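Local coordinates for protein beta-mannosidase (Trichoderma harzianum, PDB 4CVU) that probably hydrolyses terminal, non-reducing beta-D-mannose residues from beta-mannosides, as a fungal member of glycoside hydrolase family 2, at residues S685-Y690 against L701-W706; F416-V421 against G589-E594; W106-G111 against E225-N230. All coordinates share one frame; numbering follows the deposited sequence.

Contact 1 of 3, residues S685-Y690 against L701-W706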
loop_
_atom_site.group_PDB
_atom_site.type_symbol
_atom_site.label_atom_id
_atom_site.label_comp_id
_atom_site.label_asym_id
_atom_site.label_seq_id
_atom_site.Cartn_x
_atom_site.Cartn_y
_atom_site.Cartn_z
ATOM N N SER A 685 4.521 35.464 5.085
ATOM C CA SER A 685 5.457 36.440 5.623
ATOM C C SER A 685 6.433 36.997 4.551
ATOM O O SER A 685 6.788 38.219 4.554
ATOM C CB SER A 685 6.229 35.840 6.787
ATOM O OG SER A 685 7.091 36.818 7.378
ATOM N N GLU A 686 6.888 36.135 3.637
ATOM C CA GLU A 686 7.749 36.600 2.582
ATOM C C GLU A 686 6.970 37.326 1.508
ATOM O O GLU A 686 7.371 38.385 1.080
ATOM C CB GLU A 686 8.603 35.472 1.987
ATOM C CG GLU A 686 9.682 34.994 2.932
ATOM C CD GLU A 686 10.668 34.045 2.307
ATOM O OE1 GLU A 686 11.151 34.282 1.209
ATOM O OE2 GLU A 686 11.006 33.056 2.955
ATOM N N ILE A 687 5.851 36.761 1.048
ATOM C CA ILE A 687 5.127 37.397 -0.024
ATOM C C ILE A 687 4.667 38.832 0.293
ATOM O O ILE A 687 4.724 39.702 -0.568
ATOM C CB ILE A 687 3.876 36.598 -0.424
ATOM C CG1 ILE A 687 4.307 35.281 -1.081
ATOM C CG2 ILE A 687 3.071 37.470 -1.385
ATOM C CD1 ILE A 687 3.183 34.277 -1.325
ATOM N N GLN A 688 4.137 39.053 1.493
ATOM C CA GLN A 688 3.665 40.383 1.865
ATOM C C GLN A 688 4.853 41.364 1.937
ATOM O O GLN A 688 4.720 42.528 1.621
ATOM C CB GLN A 688 2.910 40.354 3.188
ATOM C CG GLN A 688 3.733 40.015 4.426
ATOM C CD GLN A 688 2.906 40.021 5.707
ATOM O OE1 GLN A 688 1.749 39.579 5.743
ATOM N NE2 GLN A 688 3.507 40.543 6.782
ATOM N N PHE A 689 6.013 40.872 2.333
ATOM C CA PHE A 689 7.239 41.709 2.360
ATOM C C PHE A 689 7.742 42.059 0.937
ATOM O O PHE A 689 8.102 43.197 0.651
ATOM C CB PHE A 689 8.325 40.988 3.164
ATOM C CG PHE A 689 9.691 41.564 3.001
ATOM C CD1 PHE A 689 10.139 42.561 3.829
ATOM C CD2 PHE A 689 10.528 41.090 2.007
ATOM C CE1 PHE A 689 11.386 43.084 3.676
ATOM C CE2 PHE A 689 11.788 41.629 1.827
ATOM C CZ PHE A 689 12.216 42.623 2.667
ATOM N N TYR A 690 7.717 41.080 0.040
ATOM C CA TYR A 690 8.068 41.332 -1.365
ATOM C C TYR A 690 7.091 42.331 -2.017
ATOM O O TYR A 690 7.512 43.271 -2.697
ATOM C CB TYR A 690 8.126 40.036 -2.197
ATOM C CG TYR A 690 9.173 39.042 -1.752
ATOM C CD1 TYR A 690 10.451 39.457 -1.367
ATOM C CD2 TYR A 690 8.862 37.661 -1.658
ATOM C CE1 TYR A 690 11.388 38.540 -0.908
ATOM C CE2 TYR A 690 9.800 36.752 -1.210
ATOM C CZ TYR A 690 11.059 37.183 -0.835
ATOM O OH TYR A 690 12.021 36.258 -0.385
ATOM N N LEU A 701 8.855 44.021 -8.069
ATOM C CA LEU A 701 7.731 43.725 -8.961
ATOM C C LEU A 701 7.448 42.247 -9.256
ATOM O O LEU A 701 6.923 41.936 -10.342
ATOM C CB LEU A 701 7.877 44.473 -10.283
ATOM C CG LEU A 701 7.739 45.999 -10.261
ATOM C CD1 LEU A 701 7.905 46.519 -11.699
ATOM C CD2 LEU A 701 6.426 46.469 -9.735
ATOM N N GLY A 702 7.731 41.347 -8.304
ATOM C CA GLY A 702 7.409 39.950 -8.525
ATOM C C GLY A 702 7.618 39.008 -7.374
ATOM O O GLY A 702 8.547 39.182 -6.581
ATOM N N SER A 703 6.726 37.998 -7.297
ATOM C CA SER A 703 6.815 36.934 -6.336
ATOM C C SER A 703 6.483 35.631 -7.011
ATOM O O SER A 703 5.308 35.437 -7.401
ATOM C CB SER A 703 5.807 37.152 -5.236
ATOM O OG SER A 703 5.788 36.073 -4.318
ATOM N N LEU A 704 7.483 34.757 -7.135
ATOM C CA LEU A 704 7.258 33.367 -7.613
ATOM C C LEU A 704 7.783 32.396 -6.582
ATOM O O LEU A 704 8.985 32.123 -6.505
ATOM C CB LEU A 704 7.949 33.124 -8.964
ATOM C CG LEU A 704 7.684 34.114 -10.097
ATOM C CD1 LEU A 704 8.524 33.813 -11.333
ATOM C CD2 LEU A 704 6.224 34.182 -10.470
ATOM N N TYR A 705 6.904 31.870 -5.757
ATOM C CA TYR A 705 7.366 30.960 -4.717
ATOM C C TYR A 705 7.872 29.615 -5.263
ATOM O O TYR A 705 7.480 29.142 -6.355
ATOM C CB TYR A 705 6.320 30.816 -3.608
ATOM C CG TYR A 705 5.037 30.012 -3.914
ATOM C CD1 TYR A 705 5.065 28.634 -4.020
ATOM C CD2 TYR A 705 3.800 30.651 -4.028
ATOM C CE1 TYR A 705 3.883 27.906 -4.242
ATOM C CE2 TYR A 705 2.629 29.935 -4.248
ATOM C CZ TYR A 705 2.673 28.568 -4.353
ATOM O OH TYR A 705 1.510 27.836 -4.575
ATOM N N TRP A 706 8.775 29.018 -4.493
ATOM C CA TRP A 706 9.296 27.679 -4.776
ATOM C C TRP A 706 8.551 26.702 -3.866
ATOM O O TRP A 706 8.716 26.774 -2.646
ATOM C CB TRP A 706 10.833 27.604 -4.539
ATOM C CG TRP A 706 11.283 26.280 -5.025
ATOM C CD1 TRP A 706 11.276 25.129 -4.331
ATOM C CD2 TRP A 706 11.613 25.928 -6.377
ATOM N NE1 TRP A 706 11.615 24.081 -5.122
ATOM C CE2 TRP A 706 11.836 24.544 -6.396
ATOM C CE3 TRP A 706 11.781 26.656 -7.551
ATOM C CZ2 TRP A 706 12.203 23.876 -7.524
ATOM C CZ3 TRP A 706 12.136 25.987 -8.701
ATOM C CH2 TRP A 706 12.343 24.597 -8.682
#

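Contact 2 of 3, residues F416-V421 against G589-E594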
loop_
_atom_site.group_PDB
_atom_site.type_symbol
_atom_site.label_atom_id
_atom_site.label_comp_id
_atom_site.label_asym_id
_atom_site.label_seq_id
_atom_site.Cartn_x
_atom_site.Cartn_y
_atom_site.Cartn_z
ATOM N N PHE A 416 -2.698 33.739 -9.534
ATOM C CA PHE A 416 -1.460 33.809 -10.284
ATOM C C PHE A 416 -1.627 34.637 -11.567
ATOM O O PHE A 416 -2.685 34.739 -12.082
ATOM C CB PHE A 416 -0.962 32.398 -10.692
ATOM C CG PHE A 416 -0.279 31.620 -9.614
ATOM C CD1 PHE A 416 -0.722 31.631 -8.328
ATOM C CD2 PHE A 416 0.749 30.819 -9.920
ATOM C CE1 PHE A 416 -0.124 30.854 -7.379
ATOM C CE2 PHE A 416 1.345 30.059 -8.982
ATOM C CZ PHE A 416 0.903 30.066 -7.714
ATOM N N ASN A 417 -0.572 35.256 -12.056
ATOM C CA ASN A 417 -0.511 35.689 -13.439
ATOM C C ASN A 417 0.721 35.173 -14.148
ATOM O O ASN A 417 0.881 35.420 -15.344
ATOM C CB ASN A 417 -0.651 37.207 -13.574
ATOM C CG ASN A 417 0.359 37.948 -12.753
ATOM O OD1 ASN A 417 1.453 37.467 -12.571
ATOM N ND2 ASN A 417 -0.043 39.064 -12.165
ATOM N N MET A 418 1.546 34.377 -13.449
ATOM C CA MET A 418 2.789 33.861 -14.019
ATOM C C MET A 418 3.199 32.545 -13.362
ATOM O O MET A 418 2.974 32.351 -12.155
ATOM C CB MET A 418 3.934 34.898 -13.824
ATOM C CG MET A 418 5.237 34.527 -14.502
ATOM S SD MET A 418 6.510 35.819 -14.289
ATOM C CE MET A 418 6.154 36.896 -15.653
ATOM N N LEU A 419 3.739 31.641 -14.192
ATOM C CA LEU A 419 4.550 30.524 -13.768
ATOM C C LEU A 419 5.936 30.640 -14.369
ATOM O O LEU A 419 6.104 30.992 -15.560
ATOM C CB LEU A 419 3.931 29.153 -14.170
ATOM C CG LEU A 419 2.558 28.823 -13.622
ATOM C CD1 LEU A 419 1.957 27.609 -14.329
ATOM C CD2 LEU A 419 2.604 28.572 -12.140
ATOM N N ARG A 420 6.950 30.293 -13.579
ATOM C CA ARG A 420 8.255 30.046 -14.119
ATOM C C ARG A 420 8.392 28.585 -14.441
ATOM O O ARG A 420 8.341 27.763 -13.531
ATOM C CB ARG A 420 9.351 30.428 -13.130
ATOM C CG ARG A 420 10.689 29.836 -13.510
ATOM C CD ARG A 420 11.798 30.591 -12.813
ATOM N NE ARG A 420 13.107 29.993 -13.065
ATOM C CZ ARG A 420 13.916 29.450 -12.158
ATOM N NH1 ARG A 420 13.593 29.365 -10.875
ATOM N NH2 ARG A 420 15.084 28.979 -12.547
ATOM N N VAL A 421 8.575 28.274 -15.719
ATOM C CA VAL A 421 8.763 26.915 -16.179
ATOM C C VAL A 421 10.248 26.567 -15.990
ATOM O O VAL A 421 11.092 26.831 -16.839
ATOM C CB VAL A 421 8.298 26.703 -17.634
ATOM C CG1 VAL A 421 8.341 25.227 -18.002
ATOM C CG2 VAL A 421 6.907 27.222 -17.824
ATOM N N GLY A 589 15.400 42.866 -3.042
ATOM C CA GLY A 589 15.646 42.809 -4.483
ATOM C C GLY A 589 14.544 43.370 -5.367
ATOM O O GLY A 589 13.572 43.939 -4.875
ATOM N N ARG A 590 14.689 43.207 -6.669
ATOM C CA ARG A 590 13.744 43.751 -7.649
ATOM C C ARG A 590 12.592 42.750 -7.974
ATOM O O ARG A 590 11.562 43.104 -8.577
ATOM C CB ARG A 590 14.489 44.042 -8.955
ATOM C CG ARG A 590 15.728 44.931 -8.868
ATOM C CD ARG A 590 15.423 46.403 -8.598
ATOM N NE ARG A 590 16.674 47.160 -8.698
ATOM C CZ ARG A 590 16.878 48.405 -8.274
ATOM N NH1 ARG A 590 15.902 49.112 -7.699
ATOM N NH2 ARG A 590 18.085 48.949 -8.430
ATOM N N PHE A 591 12.777 41.504 -7.570
ATOM C CA PHE A 591 11.853 40.416 -7.989
ATOM C C PHE A 591 12.311 39.190 -7.253
ATOM O O PHE A 591 13.517 38.942 -7.162
ATOM C CB PHE A 591 12.013 40.188 -9.510
ATOM C CG PHE A 591 10.951 39.295 -10.142
ATOM C CD1 PHE A 591 10.962 37.933 -9.953
ATOM C CD2 PHE A 591 9.985 39.842 -10.996
ATOM C CE1 PHE A 591 10.001 37.123 -10.555
ATOM C CE2 PHE A 591 9.024 39.039 -11.599
ATOM C CZ PHE A 591 9.046 37.678 -11.378
ATOM N N ALA A 592 11.370 38.380 -6.757
ATOM C CA ALA A 592 11.726 37.210 -5.994
ATOM C C ALA A 592 11.269 36.028 -6.829
ATOM O O ALA A 592 10.079 35.814 -6.955
ATOM C CB ALA A 592 11.007 37.235 -4.657
ATOM N N ASN A 593 12.210 35.331 -7.460
ATOM C CA ASN A 593 11.878 34.264 -8.400
ATOM C C ASN A 593 11.850 32.868 -7.799
ATOM O O ASN A 593 11.375 31.918 -8.453
ATOM C CB ASN A 593 12.822 34.315 -9.611
ATOM C CG ASN A 593 14.168 33.688 -9.353
ATOM O OD1 ASN A 593 14.749 33.866 -8.309
ATOM N ND2 ASN A 593 14.697 32.978 -10.351
ATOM N N GLU A 594 12.379 32.768 -6.572
ATOM C CA GLU A 594 12.515 31.513 -5.792
ATOM C C GLU A 594 12.569 31.763 -4.302
ATOM O O GLU A 594 13.402 32.549 -3.812
ATOM C CB GLU A 594 13.832 30.787 -6.104
ATOM C CG GLU A 594 13.980 30.189 -7.460
ATOM C CD GLU A 594 15.121 29.178 -7.575
ATOM O OE1 GLU A 594 15.418 28.484 -6.587
ATOM O OE2 GLU A 594 15.683 28.986 -8.707
#

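Contact 3 of 3, residues W106-G111 against E225-N230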
loop_
_atom_site.group_PDB
_atom_site.type_symbol
_atom_site.label_atom_id
_atom_site.label_comp_id
_atom_site.label_asym_id
_atom_site.label_seq_id
_atom_site.Cartn_x
_atom_site.Cartn_y
_atom_site.Cartn_z
ATOM N N TRP A 106 9.431 9.232 -45.216
ATOM C CA TRP A 106 10.129 9.787 -44.056
ATOM C C TRP A 106 9.597 9.234 -42.726
ATOM O O TRP A 106 8.407 8.974 -42.576
ATOM C CB TRP A 106 9.977 11.312 -44.034
ATOM C CG TRP A 106 10.689 12.009 -45.144
ATOM C CD1 TRP A 106 10.208 12.251 -46.407
ATOM C CD2 TRP A 106 12.007 12.567 -45.103
ATOM N NE1 TRP A 106 11.145 12.927 -47.152
ATOM C CE2 TRP A 106 12.262 13.132 -46.380
ATOM C CE3 TRP A 106 13.000 12.637 -44.123
ATOM C CZ2 TRP A 106 13.474 13.764 -46.693
ATOM C CZ3 TRP A 106 14.188 13.265 -44.410
ATOM C CH2 TRP A 106 14.433 13.817 -45.711
ATOM N N LEU A 107 10.507 9.067 -41.773
ATOM C CA LEU A 107 10.141 8.908 -40.364
ATOM C C LEU A 107 10.233 10.282 -39.725
ATOM O O LEU A 107 11.256 10.960 -39.835
ATOM C CB LEU A 107 11.094 7.947 -39.647
ATOM C CG LEU A 107 11.233 6.541 -40.223
ATOM C CD1 LEU A 107 12.246 5.730 -39.433
ATOM C CD2 LEU A 107 9.890 5.845 -40.240
ATOM N N VAL A 108 9.168 10.692 -39.053
ATOM C CA VAL A 108 9.188 11.944 -38.300
ATOM C C VAL A 108 8.889 11.647 -36.838
ATOM O O VAL A 108 7.833 11.120 -36.520
ATOM C CB VAL A 108 8.189 12.979 -38.853
ATOM C CG1 VAL A 108 8.313 14.289 -38.088
ATOM C CG2 VAL A 108 8.446 13.236 -40.345
ATOM N N PHE A 109 9.835 12.005 -35.973
ATOM C CA PHE A 109 9.748 11.746 -34.527
ATOM C C PHE A 109 9.757 13.058 -33.765
ATOM O O PHE A 109 10.750 13.788 -33.780
ATOM C CB PHE A 109 10.935 10.902 -34.057
ATOM C CG PHE A 109 10.986 9.515 -34.646
ATOM C CD1 PHE A 109 10.043 8.562 -34.287
ATOM C CD2 PHE A 109 12.003 9.149 -35.519
ATOM C CE1 PHE A 109 10.083 7.279 -34.788
ATOM C CE2 PHE A 109 12.056 7.859 -36.035
ATOM C CZ PHE A 109 11.091 6.929 -35.681
ATOM N N ASP A 110 8.650 13.383 -33.119
ATOM C CA ASP A 110 8.588 14.628 -32.360
ATOM C C ASP A 110 9.355 14.532 -31.018
ATOM O O ASP A 110 9.701 15.574 -30.414
ATOM C CB ASP A 110 7.146 15.072 -32.128
ATOM C CG ASP A 110 6.451 15.492 -33.406
ATOM O OD1 ASP A 110 7.058 15.475 -34.504
ATOM O OD2 ASP A 110 5.267 15.813 -33.323
ATOM N N GLY A 111 9.667 13.309 -30.582
ATOM C CA GLY A 111 10.530 13.154 -29.410
ATOM C C GLY A 111 10.898 11.718 -29.092
ATOM O O GLY A 111 10.019 10.849 -28.992
ATOM N N GLU A 225 1.788 17.470 -52.340
ATOM C CA GLU A 225 1.716 18.216 -51.096
ATOM C C GLU A 225 3.038 18.093 -50.342
ATOM O O GLU A 225 3.698 17.070 -50.401
ATOM C CB GLU A 225 0.581 17.651 -50.244
ATOM C CG GLU A 225 -0.359 18.684 -49.657
ATOM C CD GLU A 225 -1.169 18.143 -48.478
ATOM O OE1 GLU A 225 -1.132 16.919 -48.206
ATOM O OE2 GLU A 225 -1.846 18.952 -47.811
ATOM N N LEU A 226 3.427 19.140 -49.637
ATOM C CA LEU A 226 4.560 19.065 -48.727
ATOM C C LEU A 226 4.053 18.659 -47.310
ATOM O O LEU A 226 2.853 18.650 -47.058
ATOM C CB LEU A 226 5.272 20.412 -48.665
ATOM C CG LEU A 226 5.690 21.001 -50.022
ATOM C CD1 LEU A 226 6.431 22.309 -49.805
ATOM C CD2 LEU A 226 6.549 20.018 -50.795
ATOM N N TYR A 227 4.980 18.329 -46.420
ATOM C CA TYR A 227 4.657 18.026 -45.014
ATOM C C TYR A 227 5.246 19.080 -44.067
ATOM O O TYR A 227 6.414 19.413 -44.166
ATOM C CB TYR A 227 5.178 16.645 -44.625
ATOM C CG TYR A 227 5.029 16.408 -43.136
ATOM C CD1 TYR A 227 3.794 16.105 -42.587
ATOM C CD2 TYR A 227 6.110 16.555 -42.285
ATOM C CE1 TYR A 227 3.638 15.925 -41.215
ATOM C CE2 TYR A 227 5.967 16.395 -40.919
ATOM C CZ TYR A 227 4.737 16.063 -40.386
ATOM O OH TYR A 227 4.618 15.891 -39.013
ATOM N N SER A 228 4.442 19.573 -43.140
ATOM C CA SER A 228 4.880 20.625 -42.220
ATOM C C SER A 228 5.610 20.036 -41.002
ATOM O O SER A 228 5.042 19.241 -40.263
ATOM C CB SER A 228 3.678 21.431 -41.739
ATOM O OG SER A 228 4.083 22.355 -40.760
ATOM N N LEU A 229 6.863 20.434 -40.801
ATOM C CA LEU A 229 7.636 20.002 -39.633
ATOM C C LEU A 229 7.424 20.887 -38.414
ATOM O O LEU A 229 7.227 20.388 -37.305
ATOM C CB LEU A 229 9.136 20.001 -39.954
ATOM C CG LEU A 229 9.617 18.836 -40.809
ATOM C CD1 LEU A 229 10.948 19.165 -41.452
ATOM C CD2 LEU A 229 9.699 17.551 -39.994
ATOM N N ASN A 230 7.488 22.195 -38.627
ATOM C CA ASN A 230 7.573 23.183 -37.545
ATOM C C ASN A 230 7.338 24.592 -38.150
ATOM O O ASN A 230 7.708 24.852 -39.298
ATOM C CB ASN A 230 8.962 23.125 -36.889
ATOM C CG ASN A 230 9.044 23.920 -35.599
ATOM O OD1 ASN A 230 8.030 24.216 -34.984
ATOM N ND2 ASN A 230 10.267 24.235 -35.161
#

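Contact 1 of 3, residues S685-Y690 against L701-W706
Gly702 opens the contact through its carbonyl: its O lies 4.5 Å from CB of Tyr690, a loose touch in which the glycine presents backbone alone to the helix. Next along, Ser703 points toward the helix and carries the centre of the contact. Its OG, set opposite the backbone N (chi1 176°), reaches out between two helix side chains about one turn apart, Ile687 and Tyr690: it stands 3.6 Å from CG1 of Ile687 and 4.4 Å from CD2 of Tyr690, meeting the tyrosine ring obliquely. The hydroxyl has its polar partner outside both segments, in a hydrogen bond with the OH of Tyr737. Farther on, Tyr705 reaches the edge of the contact, where its ring atom CD2 lies 4.6 Å from CD1 of Ile687.

The segment axes approach to 8.6 Å and run nearly antiparallel, at 163°. This is the helix-on-strand layering of an (alpha/beta)8 barrel: helix 664-692 lies on the outer side of strand 702-705, which runs back along it after a short connection. On the helix, the OH of Tyr690 donates to OE1 of Glu686 at 2.7 Å, meeting the carboxylate on its anti side and tying the ring to the preceding turn. Phe595 of strand 592-595 stacks edge-to-face with that ring. No hydrogen bond crosses between the two segments, so what joins them is van der Waals packing, and each buried hydroxyl, Ser703 OG and Tyr690 OH, is satisfied without the opposite segment.

Contact 2 of 3, residues F416-V421 against G589-E594
Arg420 and Glu594 form a buried salt bridge, NH1 to OE2 at 3.0 Å, inside the (alpha/beta)8 barrel, where strands 418-421 and 592-595 face each other across the interior without pairing. The N-H points at the acceptor with an angle of 154°, but the oxygen is approached from above the carboxylate plane, 36° out of it. Extended from CG to NE, with CG opposite its backbone N (chi1 164°), Arg420 spans the gap. Further polar partners fix its guanidinium on all three nitrogens: Glu446 OE2 bridges to NE, Asn388 OD1 bonds NH1 and Asn488 OD1 bonds NH2. Glu594 is likewise held at its other oxygen, where OE1 is hydrogen-bonded with Tyr573 OH. As family 2 active sites lie at the C-terminal ends of the barrel strands, this charged network is consistent with a place in or beside that pocket.

Asn593 places ND2 over one face of the guanidinium, offset toward its rim and 3.8 Å from Arg420 NH1, adding cover but no hydrogen bond. Two residues earlier on each segment, Met418 and Phe591 point toward each other's segment, and SD of Met418 meets the ring edge of Phe591, 4.3 Å from CZ.

Contact 3 of 3, residues W106-G111 against E225-N230
OD1 of Asp110, at the margin of the Val108–Leu229 packing, is gripped by two groups: NH1 of Arg216 in a salt bridge and NE2 of Gln134 in a hydrogen bond. The same NE2 is also hydrogen-bonded with the carbonyl O of Leu229, so Gln134 links the Asp110 side chain to the backbone of Leu229. Asp110 itself makes no bond to the other segment; its OD1 comes nearest to Tyr227 OH, still 5.1 Å away.

The direct contact is apolar and centres on one valine. Val108 points toward segment 225-230 and divides its two methyls between two residues. CG1, opposite the backbone N (chi1 -177°), meets CD2 of Leu229 at 4.0 Å and also lies 4.1 Å from the OH of Tyr227. CG2 touches CE2 of Tyr227 at 4.1 Å, approaching the ring obliquely. Tyr227 reaches across because its CG lies opposite its own backbone N (chi1 172°), while Leu229 gets there by its CD2 branch, although the leucine does not itself point at the valine.

The strands do not pair here: the nearest CA atoms, those of Val108 and Leu229, are 8.3 Å apart, and each strand belongs to its own sheet. Strand 103-109 is in a four-stranded sheet of the galactose-binding-like domain, where neighbours on strands 215-221 and 135-138 widen the contact, Arg216 and Val218 touching Tyr227 and Phe136 touching Leu229. Strand 227-237 begins the antiparallel immunoglobulin-like (E-set) domain that follows in sequence. With 105 Å² buried, the two segments meet by apolar side-chain packing with no hydrogen bond between them, and Gln134 supplies an indirect polar link at one side.

Overall arrangement
From the N terminus, contact 3 comes first and closes the long excursion between residues 106-111 and 225-230, joining the galactose-binding-like domain to the sheet after it. Contact 2 then closes the stretch from 416-421 to 589-594 across the barrel, and contact 1 closes the short connection between 685-690 and 701-706 on the barrel's outer side. The three follow in series; none nests or crosses. Contacts 1 and 2 lie side by side, centres about 8 Å apart, with probable backbone hydrogen bonds from Leu704 N to Ala592 O (2.8 Å) and Leu701 N to Arg590 O (2.9 Å). Contact 3 is remote, its centre about 36 Å from contact 2's and about 43 Å from contact 1's.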